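Local structure of inositol monophosphatase (Staphylococcus aureus, 5DW8) at residues Leu71-His76 / Val89-Asp94; Leu150-Leu155 / Gly250-His255; Ser198-Asn203 / Val222-Val227; Glu205-Pro210 / Asn245-Gly250. The protein probably hydrolyses the phosphate ester of myo-inositol monophosphates and related compounds in a metal-dependent reaction, and binds adenosine-2'-monophosphate together with calcium ions. One frame throughout, in Å; residues are numbered along the deposited sequence.

Contact 1: residues Leu71-His76 / Val89-Asp94. With CA (calcium ion), chain C; CA (calcium ion), chain E; 2AM (adenosine-2'-monophosphate), chain D.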
loop_
_atom_site.group_PDB
_atom_site.type_symbol
_atom_site.label_atom_id
_atom_site.label_comp_id
_atom_site.label_asym_id
_atom_site.label_seq_id
_atom_site.Cartn_x
_atom_site.Cartn_y
_atom_site.Cartn_z
ATOM N N LEU A 71 -19.166 -2.634 21.540
ATOM C CA LEU A 71 -18.813 -1.272 21.138
ATOM C C LEU A 71 -18.521 -1.297 19.648
ATOM O O LEU A 71 -17.567 -1.944 19.229
ATOM C CB LEU A 71 -17.586 -0.811 21.909
ATOM C CG LEU A 71 -17.013 0.590 21.631
ATOM C CD1 LEU A 71 -18.013 1.704 21.890
ATOM C CD2 LEU A 71 -15.778 0.761 22.495
ATOM N N GLY A 72 -19.346 -0.622 18.846
ATOM C CA GLY A 72 -19.185 -0.605 17.390
ATOM C C GLY A 72 -18.822 0.750 16.800
ATOM O O GLY A 72 -19.115 1.768 17.389
ATOM N N GLU A 73 -18.152 0.723 15.642
ATOM C CA GLU A 73 -17.956 1.866 14.771
ATOM C C GLU A 73 -19.313 2.439 14.431
ATOM O O GLU A 73 -19.483 3.629 14.418
ATOM C CB GLU A 73 -17.242 1.443 13.459
ATOM C CG GLU A 73 -16.946 2.563 12.461
ATOM C CD GLU A 73 -18.081 2.853 11.459
ATOM O OE1 GLU A 73 -18.838 1.902 11.137
ATOM O OE2 GLU A 73 -18.236 4.036 10.999
ATOM N N GLU A 74 -20.285 1.588 14.159
ATOM C CA GLU A 74 -21.589 2.099 13.718
ATOM C C GLU A 74 -22.503 2.553 14.827
ATOM O O GLU A 74 -23.695 2.677 14.604
ATOM C CB GLU A 74 -22.326 1.070 12.816
ATOM C CG GLU A 74 -22.961 1.696 11.588
ATOM C CD GLU A 74 -21.961 2.519 10.767
ATOM O OE1 GLU A 74 -20.851 2.001 10.474
ATOM O OE2 GLU A 74 -22.281 3.692 10.443
ATOM N N GLY A 75 -21.973 2.779 16.021
ATOM C CA GLY A 75 -22.771 3.351 17.107
ATOM C C GLY A 75 -23.124 2.467 18.294
ATOM O O GLY A 75 -23.394 3.002 19.354
ATOM N N HIS A 76 -23.128 1.133 18.158
ATOM C CA HIS A 76 -23.517 0.265 19.282
ATOM C C HIS A 76 -22.563 0.497 20.451
ATOM O O HIS A 76 -21.333 0.534 20.268
ATOM C CB HIS A 76 -23.469 -1.241 18.925
ATOM C CG HIS A 76 -24.377 -1.643 17.813
ATOM N ND1 HIS A 76 -25.620 -2.193 18.032
ATOM C CD2 HIS A 76 -24.212 -1.618 16.472
ATOM C CE1 HIS A 76 -26.198 -2.449 16.868
ATOM N NE2 HIS A 76 -25.357 -2.122 15.904
ATOM N N VAL A 89 -15.309 -5.129 20.665
ATOM C CA VAL A 89 -15.107 -3.854 19.983
ATOM C C VAL A 89 -14.794 -4.121 18.537
ATOM O O VAL A 89 -13.781 -4.755 18.184
ATOM C CB VAL A 89 -14.150 -2.847 20.711
ATOM C CG1 VAL A 89 -13.250 -3.507 21.732
ATOM C CG2 VAL A 89 -13.390 -1.946 19.749
ATOM N N VAL A 90 -15.717 -3.671 17.696
ATOM C CA VAL A 90 -15.724 -4.090 16.324
ATOM C C VAL A 90 -15.798 -2.921 15.379
ATOM O O VAL A 90 -16.460 -1.916 15.663
ATOM C CB VAL A 90 -16.843 -5.138 16.051
ATOM C CG1 VAL A 90 -17.880 -5.137 17.154
ATOM C CG2 VAL A 90 -17.506 -4.965 14.679
ATOM N N ASP A 91 -15.104 -3.059 14.264
ATOM C CA ASP A 91 -15.234 -2.111 13.150
ATOM C C ASP A 91 -15.591 -2.936 11.946
ATOM O O ASP A 91 -14.804 -3.771 11.542
ATOM C CB ASP A 91 -13.921 -1.390 12.891
ATOM C CG ASP A 91 -14.030 -0.383 11.761
ATOM O OD1 ASP A 91 -15.135 -0.260 11.169
ATOM O OD2 ASP A 91 -12.993 0.288 11.460
ATOM N N PRO A 92 -16.785 -2.740 11.376
ATOM C CA PRO A 92 -17.120 -3.781 10.441
ATOM C C PRO A 92 -16.336 -3.579 9.183
ATOM O O PRO A 92 -15.982 -4.563 8.579
ATOM C CB PRO A 92 -18.632 -3.632 10.237
ATOM C CG PRO A 92 -19.081 -2.592 11.173
ATOM C CD PRO A 92 -17.869 -1.755 11.481
ATOM N N ILE A 93 -16.063 -2.328 8.792
ATOM C CA ILE A 93 -15.136 -2.052 7.688
ATOM C C ILE A 93 -14.049 -1.003 8.023
ATOM O O ILE A 93 -14.294 0.210 8.003
ATOM C CB ILE A 93 -15.873 -1.641 6.394
ATOM C CG1 ILE A 93 -16.739 -2.795 5.879
ATOM C CG2 ILE A 93 -14.884 -1.266 5.287
ATOM C CD1 ILE A 93 -18.196 -2.673 6.228
ATOM N N ASP A 94 -12.847 -1.486 8.325
ATOM C CA ASP A 94 -11.692 -0.629 8.363
ATOM C C ASP A 94 -11.128 -0.501 6.963
ATOM O O ASP A 94 -10.735 -1.502 6.363
ATOM C CB ASP A 94 -10.631 -1.183 9.304
ATOM C CG ASP A 94 -9.633 -0.131 9.711
ATOM O OD1 ASP A 94 -10.031 1.018 9.898
ATOM O OD2 ASP A 94 -8.447 -0.446 9.804
HETATM CA CA CA C . -15.277 1.471 9.711
HETATM CA CA CA E . -12.394 2.426 11.097
HETATM P P 2AM D . -12.327 3.769 8.549
HETATM O O1P 2AM D . -11.749 3.243 7.144
HETATM O O2P 2AM D . -12.835 5.289 8.261
HETATM O O3P 2AM D . -13.389 2.831 9.007
HETATM C "C5'" 2AM D . -7.743 5.687 7.199
HETATM O "O5'" 2AM D . -6.593 5.405 6.384
HETATM C "C4'" 2AM D . -7.590 4.817 8.439
HETATM O "O4'" 2AM D . -7.753 5.619 9.661
HETATM C "C3'" 2AM D . -8.692 3.786 8.517
HETATM O "O3'" 2AM D . -8.230 2.749 9.369
HETATM C "C2'" 2AM D . -9.815 4.659 9.125
HETATM O "O2'" 2AM D . -11.004 3.925 9.561
HETATM C "C1'" 2AM D . -9.051 5.284 10.273
HETATM N N9 2AM D . -9.698 6.513 10.856
HETATM C C8 2AM D . -9.946 6.711 12.157
HETATM N N7 2AM D . -10.501 7.916 12.310
HETATM C C5 2AM D . -10.600 8.470 11.100
HETATM C C6 2AM D . -11.086 9.658 10.708
HETATM N N6 2AM D . -11.561 10.443 11.673
HETATM N N1 2AM D . -11.087 10.046 9.411
HETATM C C2 2AM D . -10.568 9.165 8.450
HETATM N N3 2AM D . -10.066 7.921 8.888
HETATM C C4 2AM D . -10.100 7.604 10.199
#

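Contact 2: residues Leu150-Leu155 / Gly250-His255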
loop_
_atom_site.group_PDB
_atom_site.type_symbol
_atom_site.label_atom_id
_atom_site.label_comp_id
_atom_site.label_asym_id
_atom_site.label_seq_id
_atom_site.Cartn_x
_atom_site.Cartn_y
_atom_site.Cartn_z
ATOM N N LEU A 150 8.778 -10.553 16.699
ATOM C CA LEU A 150 9.405 -9.492 15.928
ATOM C C LEU A 150 10.830 -9.265 16.361
ATOM O O LEU A 150 11.146 -9.316 17.544
ATOM C CB LEU A 150 8.620 -8.185 16.093
ATOM C CG LEU A 150 7.202 -8.270 15.490
ATOM C CD1 LEU A 150 6.414 -6.976 15.630
ATOM C CD2 LEU A 150 7.269 -8.702 14.030
ATOM N N ASN A 151 11.698 -9.027 15.393
ATOM C CA ASN A 151 13.031 -8.553 15.711
ATOM C C ASN A 151 13.067 -7.040 15.820
ATOM O O ASN A 151 12.168 -6.332 15.340
ATOM C CB ASN A 151 14.052 -9.059 14.685
ATOM C CG ASN A 151 14.168 -10.561 14.713
ATOM O OD1 ASN A 151 14.282 -11.148 15.788
ATOM N ND2 ASN A 151 14.101 -11.196 13.539
ATOM N N ASP A 152 14.114 -6.595 16.501
ATOM C CA ASP A 152 14.439 -5.203 16.664
ATOM C C ASP A 152 15.043 -4.693 15.380
ATOM O O ASP A 152 15.844 -5.393 14.775
ATOM C CB ASP A 152 15.492 -5.050 17.752
ATOM C CG ASP A 152 14.962 -5.225 19.125
ATOM O OD1 ASP A 152 13.760 -5.408 19.332
ATOM O OD2 ASP A 152 15.768 -5.142 20.046
ATOM N N SER A 153 14.710 -3.458 15.016
ATOM C CA SER A 153 15.385 -2.715 13.935
ATOM C C SER A 153 15.646 -1.243 14.268
ATOM O O SER A 153 15.067 -0.677 15.157
ATOM C CB SER A 153 14.589 -2.779 12.628
ATOM O OG SER A 153 13.289 -2.215 12.759
ATOM N N ASN A 154 16.575 -0.656 13.529
ATOM C CA ASN A 154 16.857 0.752 13.590
ATOM C C ASN A 154 15.853 1.429 12.643
ATOM O O ASN A 154 15.463 0.836 11.644
ATOM C CB ASN A 154 18.291 1.030 13.091
ATOM C CG ASN A 154 19.377 0.414 13.960
ATOM O OD1 ASN A 154 19.438 0.613 15.155
ATOM N ND2 ASN A 154 20.274 -0.316 13.322
ATOM N N LEU A 155 15.442 2.658 12.944
ATOM C CA LEU A 155 14.622 3.424 12.028
ATOM C C LEU A 155 15.271 3.521 10.636
ATOM O O LEU A 155 14.587 3.504 9.617
ATOM C CB LEU A 155 14.438 4.836 12.578
ATOM C CG LEU A 155 13.717 5.864 11.720
ATOM C CD1 LEU A 155 12.344 5.343 11.329
ATOM C CD2 LEU A 155 13.611 7.156 12.501
ATOM N N GLY A 250 5.297 -0.553 16.497
ATOM C CA GLY A 250 6.540 -0.972 15.885
ATOM C C GLY A 250 7.151 -2.082 16.704
ATOM O O GLY A 250 6.656 -2.388 17.776
ATOM N N ASN A 251 8.228 -2.693 16.194
ATOM C CA ASN A 251 9.030 -3.567 17.014
ATOM C C ASN A 251 9.648 -2.782 18.180
ATOM O O ASN A 251 9.746 -1.528 18.208
ATOM C CB ASN A 251 10.090 -4.322 16.229
ATOM C CG ASN A 251 11.146 -3.420 15.601
ATOM O OD1 ASN A 251 11.899 -2.726 16.296
ATOM N ND2 ASN A 251 11.239 -3.462 14.278
ATOM N N ARG A 252 10.038 -3.557 19.167
ATOM C CA ARG A 252 10.546 -3.011 20.381
ATOM C C ARG A 252 11.642 -1.932 20.171
ATOM O O ARG A 252 11.529 -0.815 20.709
ATOM C CB ARG A 252 10.936 -4.195 21.242
ATOM C CG ARG A 252 11.694 -3.915 22.503
ATOM C CD ARG A 252 12.935 -4.771 22.385
ATOM N NE ARG A 252 13.027 -5.840 23.348
ATOM C CZ ARG A 252 14.026 -6.726 23.380
ATOM N NH1 ARG A 252 15.016 -6.714 22.477
ATOM N NH2 ARG A 252 14.044 -7.630 24.334
ATOM N N GLY A 253 12.643 -2.230 19.335
ATOM C CA GLY A 253 13.807 -1.342 19.206
ATOM C C GLY A 253 13.502 -0.021 18.514
ATOM O O GLY A 253 14.039 1.060 18.823
ATOM N N LEU A 254 12.629 -0.042 17.556
ATOM C CA LEU A 254 12.481 1.190 16.867
ATOM C C LEU A 254 11.358 2.062 17.392
ATOM O O LEU A 254 11.328 3.254 17.111
ATOM C CB LEU A 254 12.354 0.913 15.409
ATOM C CG LEU A 254 10.996 1.228 14.893
ATOM C CD1 LEU A 254 11.231 2.144 13.689
ATOM C CD2 LEU A 254 10.281 -0.101 14.650
ATOM N N HIS A 255 10.423 1.467 18.118
ATOM C CA HIS A 255 9.428 2.209 18.877
ATOM C C HIS A 255 10.131 3.076 19.918
ATOM O O HIS A 255 9.821 4.248 20.076
ATOM C CB HIS A 255 8.498 1.219 19.558
ATOM C CG HIS A 255 7.294 1.841 20.195
ATOM N ND1 HIS A 255 7.305 2.361 21.466
ATOM C CD2 HIS A 255 6.023 1.977 19.750
ATOM C CE1 HIS A 255 6.110 2.829 21.762
ATOM N NE2 HIS A 255 5.310 2.597 20.742
#

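Contact 3: residues Ser198-Asn203 / Val222-Val227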
loop_
_atom_site.group_PDB
_atom_site.type_symbol
_atom_site.label_atom_id
_atom_site.label_comp_id
_atom_site.label_asym_id
_atom_site.label_seq_id
_atom_site.Cartn_x
_atom_site.Cartn_y
_atom_site.Cartn_z
ATOM N N SER A 198 0.179 -5.716 9.592
ATOM C CA SER A 198 1.443 -5.659 8.860
ATOM C C SER A 198 2.662 -5.523 9.759
ATOM O O SER A 198 3.715 -6.156 9.504
ATOM C CB SER A 198 1.444 -4.504 7.867
ATOM O OG SER A 198 0.684 -4.876 6.752
ATOM N N VAL A 199 2.557 -4.700 10.805
ATOM C CA VAL A 199 3.632 -4.678 11.786
ATOM C C VAL A 199 3.725 -6.051 12.456
ATOM O O VAL A 199 4.780 -6.605 12.489
ATOM C CB VAL A 199 3.527 -3.590 12.859
ATOM C CG1 VAL A 199 4.806 -3.624 13.675
ATOM C CG2 VAL A 199 3.330 -2.197 12.250
ATOM N N ALA A 200 2.634 -6.604 12.962
ATOM C CA ALA A 200 2.702 -7.938 13.592
ATOM C C ALA A 200 3.356 -9.033 12.701
ATOM O O ALA A 200 3.927 -9.983 13.240
ATOM C CB ALA A 200 1.315 -8.391 14.045
ATOM N N THR A 201 3.269 -8.893 11.359
ATOM C CA THR A 201 3.853 -9.861 10.417
ATOM C C THR A 201 5.325 -9.596 10.027
ATOM O O THR A 201 5.936 -10.399 9.348
ATOM C CB THR A 201 2.979 -10.015 9.117
ATOM O OG1 THR A 201 2.776 -8.749 8.457
ATOM C CG2 THR A 201 1.614 -10.644 9.450
ATOM N N GLY A 202 5.900 -8.480 10.458
ATOM C CA GLY A 202 7.218 -8.079 9.983
ATOM C C GLY A 202 7.244 -7.271 8.683
ATOM O O GLY A 202 8.325 -6.819 8.264
ATOM N N ASN A 203 6.081 -7.083 8.047
ATOM C CA ASN A 203 5.992 -6.386 6.757
ATOM C C ASN A 203 6.146 -4.856 6.823
ATOM O O ASN A 203 6.397 -4.200 5.791
ATOM C CB ASN A 203 4.667 -6.750 6.053
ATOM C CG ASN A 203 4.713 -8.127 5.357
ATOM O OD1 ASN A 203 5.574 -8.982 5.635
ATOM N ND2 ASN A 203 3.771 -8.344 4.451
ATOM N N VAL A 222 -3.994 -7.057 20.187
ATOM C CA VAL A 222 -3.879 -8.382 20.779
ATOM C C VAL A 222 -2.888 -9.219 19.953
ATOM O O VAL A 222 -1.935 -9.777 20.445
ATOM C CB VAL A 222 -5.227 -9.121 20.877
ATOM C CG1 VAL A 222 -5.024 -10.361 21.698
ATOM C CG2 VAL A 222 -6.303 -8.258 21.511
ATOM N N ILE A 223 -3.132 -9.293 18.673
ATOM C CA ILE A 223 -2.240 -9.992 17.747
ATOM C C ILE A 223 -0.755 -9.597 17.885
ATOM O O ILE A 223 0.152 -10.435 17.847
ATOM C CB ILE A 223 -2.731 -9.705 16.343
ATOM C CG1 ILE A 223 -4.044 -10.486 16.115
ATOM C CG2 ILE A 223 -1.645 -9.980 15.307
ATOM C CD1 ILE A 223 -5.008 -9.718 15.230
ATOM N N LEU A 224 -0.554 -8.299 18.020
ATOM C CA LEU A 224 0.737 -7.699 18.042
ATOM C C LEU A 224 1.366 -8.000 19.394
ATOM O O LEU A 224 2.563 -8.279 19.503
ATOM C CB LEU A 224 0.538 -6.197 17.801
ATOM C CG LEU A 224 1.625 -5.129 17.631
ATOM C CD1 LEU A 224 2.033 -4.632 18.978
ATOM C CD2 LEU A 224 2.842 -5.531 16.805
ATOM N N TYR A 225 0.576 -7.965 20.447
ATOM C CA TYR A 225 1.149 -8.222 21.731
ATOM C C TYR A 225 1.809 -9.623 21.734
ATOM O O TYR A 225 2.903 -9.781 22.285
ATOM C CB TYR A 225 0.101 -8.001 22.828
ATOM C CG TYR A 225 0.588 -8.435 24.176
ATOM C CD1 TYR A 225 1.859 -8.084 24.608
ATOM C CD2 TYR A 225 -0.192 -9.209 24.995
ATOM C CE1 TYR A 225 2.344 -8.531 25.819
ATOM C CE2 TYR A 225 0.261 -9.630 26.215
ATOM C CZ TYR A 225 1.529 -9.288 26.631
ATOM O OH TYR A 225 1.983 -9.684 27.856
ATOM N N GLU A 226 1.200 -10.616 21.056
ATOM C CA GLU A 226 1.746 -11.999 20.989
ATOM C C GLU A 226 3.143 -12.166 20.350
ATOM O O GLU A 226 3.974 -12.942 20.830
ATOM C CB GLU A 226 0.782 -12.937 20.257
ATOM C CG GLU A 226 -0.487 -13.255 21.022
ATOM C CD GLU A 226 -0.230 -13.862 22.389
ATOM O OE1 GLU A 226 0.257 -15.010 22.427
ATOM O OE2 GLU A 226 -0.548 -13.213 23.415
ATOM N N VAL A 227 3.415 -11.468 19.264
ATOM C CA VAL A 227 4.793 -11.431 18.753
ATOM C C VAL A 227 5.648 -10.318 19.396
ATOM O O VAL A 227 6.697 -9.949 18.874
ATOM C CB VAL A 227 4.824 -11.329 17.245
ATOM C CG1 VAL A 227 4.280 -12.626 16.666
ATOM C CG2 VAL A 227 4.072 -10.111 16.769
#

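Contact 4: residues Glu205-Pro210 / Asn245-Gly250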
loop_
_atom_site.group_PDB
_atom_site.type_symbol
_atom_site.label_atom_id
_atom_site.label_comp_id
_atom_site.label_asym_id
_atom_site.label_seq_id
_atom_site.Cartn_x
_atom_site.Cartn_y
_atom_site.Cartn_z
ATOM N N GLU A 205 7.974 -2.122 9.829
ATOM C CA GLU A 205 8.619 -2.104 11.133
ATOM C C GLU A 205 7.894 -1.190 12.112
ATOM O O GLU A 205 7.970 -1.402 13.286
ATOM C CB GLU A 205 10.077 -1.710 11.015
ATOM C CG GLU A 205 10.969 -2.860 10.569
ATOM C CD GLU A 205 10.708 -3.249 9.139
ATOM O OE1 GLU A 205 10.849 -2.362 8.274
ATOM O OE2 GLU A 205 10.349 -4.428 8.897
ATOM N N ALA A 206 7.208 -0.168 11.602
ATOM C CA ALA A 206 6.404 0.733 12.431
ATOM C C ALA A 206 5.186 1.297 11.672
ATOM O O ALA A 206 5.173 1.367 10.435
ATOM C CB ALA A 206 7.267 1.875 12.972
ATOM N N TYR A 207 4.164 1.660 12.440
ATOM C CA TYR A 207 2.989 2.368 11.906
ATOM C C TYR A 207 2.571 3.493 12.882
ATOM O O TYR A 207 2.680 3.359 14.117
ATOM C CB TYR A 207 1.842 1.400 11.562
ATOM C CG TYR A 207 0.493 2.050 11.364
ATOM C CD1 TYR A 207 0.238 2.867 10.270
ATOM C CD2 TYR A 207 -0.542 1.848 12.289
ATOM C CE1 TYR A 207 -1.011 3.470 10.103
ATOM C CE2 TYR A 207 -1.778 2.418 12.118
ATOM C CZ TYR A 207 -2.031 3.227 11.032
ATOM O OH TYR A 207 -3.293 3.813 10.897
ATOM N N MET A 208 2.171 4.626 12.336
ATOM C CA MET A 208 1.800 5.723 13.191
ATOM C C MET A 208 0.720 6.565 12.560
ATOM O O MET A 208 0.543 6.575 11.338
ATOM C CB MET A 208 3.033 6.534 13.630
ATOM C CG MET A 208 3.633 7.518 12.630
ATOM S SD MET A 208 5.464 7.515 12.600
ATOM C CE MET A 208 5.748 5.841 11.999
ATOM N N THR A 209 -0.066 7.179 13.442
ATOM C CA THR A 209 -1.138 8.079 13.081
ATOM C C THR A 209 -1.585 8.824 14.336
ATOM O O THR A 209 -1.544 8.278 15.427
ATOM C CB THR A 209 -2.347 7.367 12.484
ATOM O OG1 THR A 209 -3.378 8.328 12.224
ATOM C CG2 THR A 209 -2.898 6.345 13.431
ATOM N N PRO A 210 -2.001 10.084 14.174
ATOM C CA PRO A 210 -2.415 10.937 15.283
ATOM C C PRO A 210 -3.789 10.682 15.854
ATOM O O PRO A 210 -4.102 11.216 16.891
ATOM C CB PRO A 210 -2.426 12.335 14.665
ATOM C CG PRO A 210 -2.529 12.107 13.188
ATOM C CD PRO A 210 -1.763 10.853 12.946
ATOM N N ASN A 245 -7.318 7.877 20.526
ATOM C CA ASN A 245 -5.939 8.249 20.812
ATOM C C ASN A 245 -5.091 8.328 19.564
ATOM O O ASN A 245 -5.544 7.981 18.474
ATOM C CB ASN A 245 -5.292 7.264 21.816
ATOM C CG ASN A 245 -4.473 7.973 22.897
ATOM O OD1 ASN A 245 -3.704 8.932 22.632
ATOM N ND2 ASN A 245 -4.610 7.493 24.128
ATOM N N SER A 246 -3.861 8.801 19.750
ATOM C CA SER A 246 -2.830 8.756 18.748
ATOM C C SER A 246 -2.156 7.394 18.854
ATOM O O SER A 246 -2.419 6.666 19.785
ATOM C CB SER A 246 -1.830 9.885 18.965
ATOM O OG SER A 246 -1.212 9.812 20.238
ATOM N N ILE A 247 -1.319 7.032 17.885
ATOM C CA ILE A 247 -0.908 5.666 17.728
ATOM C C ILE A 247 0.522 5.645 17.232
ATOM O O ILE A 247 0.824 6.318 16.270
ATOM C CB ILE A 247 -1.799 4.958 16.677
ATOM C CG1 ILE A 247 -3.303 5.024 17.055
ATOM C CG2 ILE A 247 -1.293 3.544 16.368
ATOM C CD1 ILE A 247 -3.701 4.339 18.356
ATOM N N LEU A 248 1.385 4.866 17.884
ATOM C CA LEU A 248 2.718 4.511 17.370
ATOM C C LEU A 248 2.921 3.021 17.660
ATOM O O LEU A 248 2.860 2.601 18.819
ATOM C CB LEU A 248 3.785 5.340 18.072
ATOM C CG LEU A 248 5.236 4.961 17.861
ATOM C CD1 LEU A 248 5.669 5.139 16.403
ATOM C CD2 LEU A 248 6.097 5.779 18.805
ATOM N N VAL A 249 3.079 2.225 16.598
ATOM C CA VAL A 249 3.246 0.768 16.689
ATOM C C VAL A 249 4.531 0.378 15.935
ATOM O O VAL A 249 4.852 0.957 14.892
ATOM C CB VAL A 249 2.011 -0.061 16.201
ATOM C CG1 VAL A 249 0.819 0.153 17.105
ATOM C CG2 VAL A 249 1.590 0.255 14.780
ATOM N N GLY A 250 5.297 -0.553 16.497
ATOM C CA GLY A 250 6.540 -0.972 15.885
ATOM C C GLY A 250 7.151 -2.082 16.704
ATOM O O GLY A 250 6.656 -2.388 17.776
#

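Contact 1: residues Leu71-His76 / Val89-Asp94
Glu73 meets Asp91 where two parallel strands end: its CB packs 3.5 Å from Asp91 OD1. With CG of Asp91 anti to the backbone N (chi1 -179°), the carboxylate is carried between two calcium ions and splits its oxygens, OD1 binding one ion at 2.3 Å and OD2 the other at 2.2 Å. The first ion also takes Ile93 O, and phosphate oxygen O3P of adenosine-2'-monophosphate bridges both; Asp216 completes the protein share of the second. Beyond the phosphate, Asp94 OD1 accepts a hydrogen bond from the ribose O3' at 2.6 Å. Glu73 OE1, doubtfully placed because it crowds Glu74 OE1, lies 3.9 Å from the first calcium ion, longer than a metal bond, so Glu73 stands beside that ion. Pro92, where the chain turns a corner, sets its CD against Glu73 CB, the side chains at about a right angle, and also packs on helix 44-64. Behind this shell Val90 N donates to Leu71 O at 3.0 Å, and Glu73 N to Val90 O at 3.1 Å. An aspartate, proline, isoleucine, aspartate run at a strand end beside a glutamate is the metal-site signature of the inositol monophosphatase family.

Contact 2: residues Leu150-Leu155 / Gly250-His255
Loop 150-155 lies across the first turn of helix 252-263, a polar contact organised round an N-cap: Asn251 caps the helix and grips the loop with the same amide. The loop leads from the seven-stranded sheet into the five-stranded one, so the contact joins the entry to strand 159-161 to the start of the helix that follows strand 245-250. Asn251 OD1 accepts from Leu254 N at 3.1 Å, the capping bond, and from Ser153 N at 3.2 Å. The two donors come from opposite faces of the amide plane, Ser153 N standing well above it. The torsion that sets CG between the backbone N and carbonyl carbon (chi1 64°) folds the amide back over its own helix end, where both donors can reach it. Asn151 O lies against CB of the same residue.

At the solvent side Asp152 turns its carboxylate to Arg252 in a salt bridge, OD2 to NH1 at 3.0 Å. The oxygen lies in the guanidinium plane, whereas the two planes themselves are 56° apart. Asp152 OD1 accepts a weak bond from Gly253 N. On the inner side Leu254 CB lies against Ser153 O, and the apolar contact is Leu254 with Leu155: their side chains cross at about a right angle, CD1 to CD1 4.1 Å. Ser153 OG is also hydrogen-bonded to Ser158 OG, and its side chain touches Glu205. The amide is fixed at its other end too, for Asn251 ND2 gives Ser153 OG a nearly straight bond of 2.8 Å, in the amide plane, at an N-H...O angle of 169°.

Contact 3: residues Ser198-Asn203 / Val222-Val227
Ala200 faces Ile223, Leu224 and Val227, and its methyl is the centre of the contact in which the last turns of helices 192-200 and 214-226 come together. The tight part is small and made by aliphatic side chains, partly against the Ala200 backbone. Ala200 CB lies 3.6 Å from Ile223 CG2, and because that branch is anti to the backbone N it points at the methyl while CG1 leads away; the Ile223 side chain also touches Ala134 of strand 130-135. Leu224 comes in from the neighbouring position with one branch: CD2 approaches Ala200 N at 4.0 Å and Val199 CG1 at 4.2 Å, the Leu224 and Val199 side chains passing obliquely. Val227, just past the end of its helix, closes the patch by setting CG2 3.5 Å from Ala200 O. The short side chain lets the backbones draw close, with CA of Ala200 4.9 Å from CA of Leu224.

Past Ala200 the chain turns to partly exposed residues that do not touch the other segment. Thr201 OG1 donates to Ser198 O at 2.9 Å from above the carbonyl plane. Gly202, with positive phi, ends the helix in a Schellman motif, Gly202 N bonding to Val199 O and Asn203 N, weakly, to Ser198 O. Asn203 O accepts from Gln102 of the second subunit, so this end of the helix reaches the dimer interface. On helix 214-226, Tyr225 is exposed, while Glu226 binds the backbone N atoms of Gly137 and Gly139. With no hydrogen bond between the segments, the two helix ends are held together across this contact by shape and by burial of aliphatic groups.

Contact 4: residues Glu205-Pro210 / Asn245-Gly250
Tyr207 and Val249 stand side by side on one face of an antiparallel pair, pointing the same way, and the valine meets the tyrosine at its ring edge. Val249 CG2 lies in the ring plane, 3.4 Å from Tyr207 CB and 3.6 Å from Tyr207 CD2. The tyrosine CG is anti to the backbone N (chi1 164°), which swings the ring along the strand past the valine. Thr209 and Ile247 repeat the arrangement on the same face: they run alongside each other, with Thr209 CG2 3.7 Å from Ile247 CB. Helix 192-200 covers this face through Ala192, Glu195 and Val199, and the Tyr207 side chain comes within about 5 Å of the bound adenosine-2'-monophosphate.

Ala206, Met208 and Leu248 occupy the other face. Leu248 leans over so that CD1 reaches Met208 CB at 4.1 Å, while the methionine bends away to Phe176 and Ile179 of helix 172-182. Opposite Ala206 stands Gly250, with CA atoms 3.9 Å apart, and helix 252-263 packs over Ala206 through Leu254 and Ile258.

Between the faces runs a ladder along strands 177° apart in direction. Tyr207 and Val249 form a hydrogen-bonded pair, Tyr207 N to Val249 O at 2.6 Å and Val249 N to Tyr207 O at 2.8 Å; Thr209 and Ile247 form the next, where Ile247 N to Thr209 O is the more bent bond (132° at the hydrogen). Backbone polarity is thus met within the pair at these two rungs; the Tyr207 face offers its helix a ring and aliphatic groups, the Met208 face alanine, methionine and leucine, as in the central sheet of a layered alpha/beta unit.

Contact 1 comes first in the chain and belongs to the seven-stranded sheet; contacts 2 and 4 belong to the five-stranded sheet. Contact 3 lies between the sheets, its helix 214-226 touching both contact 1, through Trp215, and strand 130-135. The centre of contact 1 is about 20 Å from that of contact 4, 21 Å from contact 3 and 30 Å from contact 2. Contacts 3 and 4 interleave along the chain, and both nest inside the loop closed by contact 2. Contacts 2 and 4 share Gly250, and Val199 links contact 3 to contact 4. The segments of contact 1 touch none of the others, though the nearest atoms of contact 4 are about 7 Å away, and Asp216, on helix 214-226, reaches its calcium site.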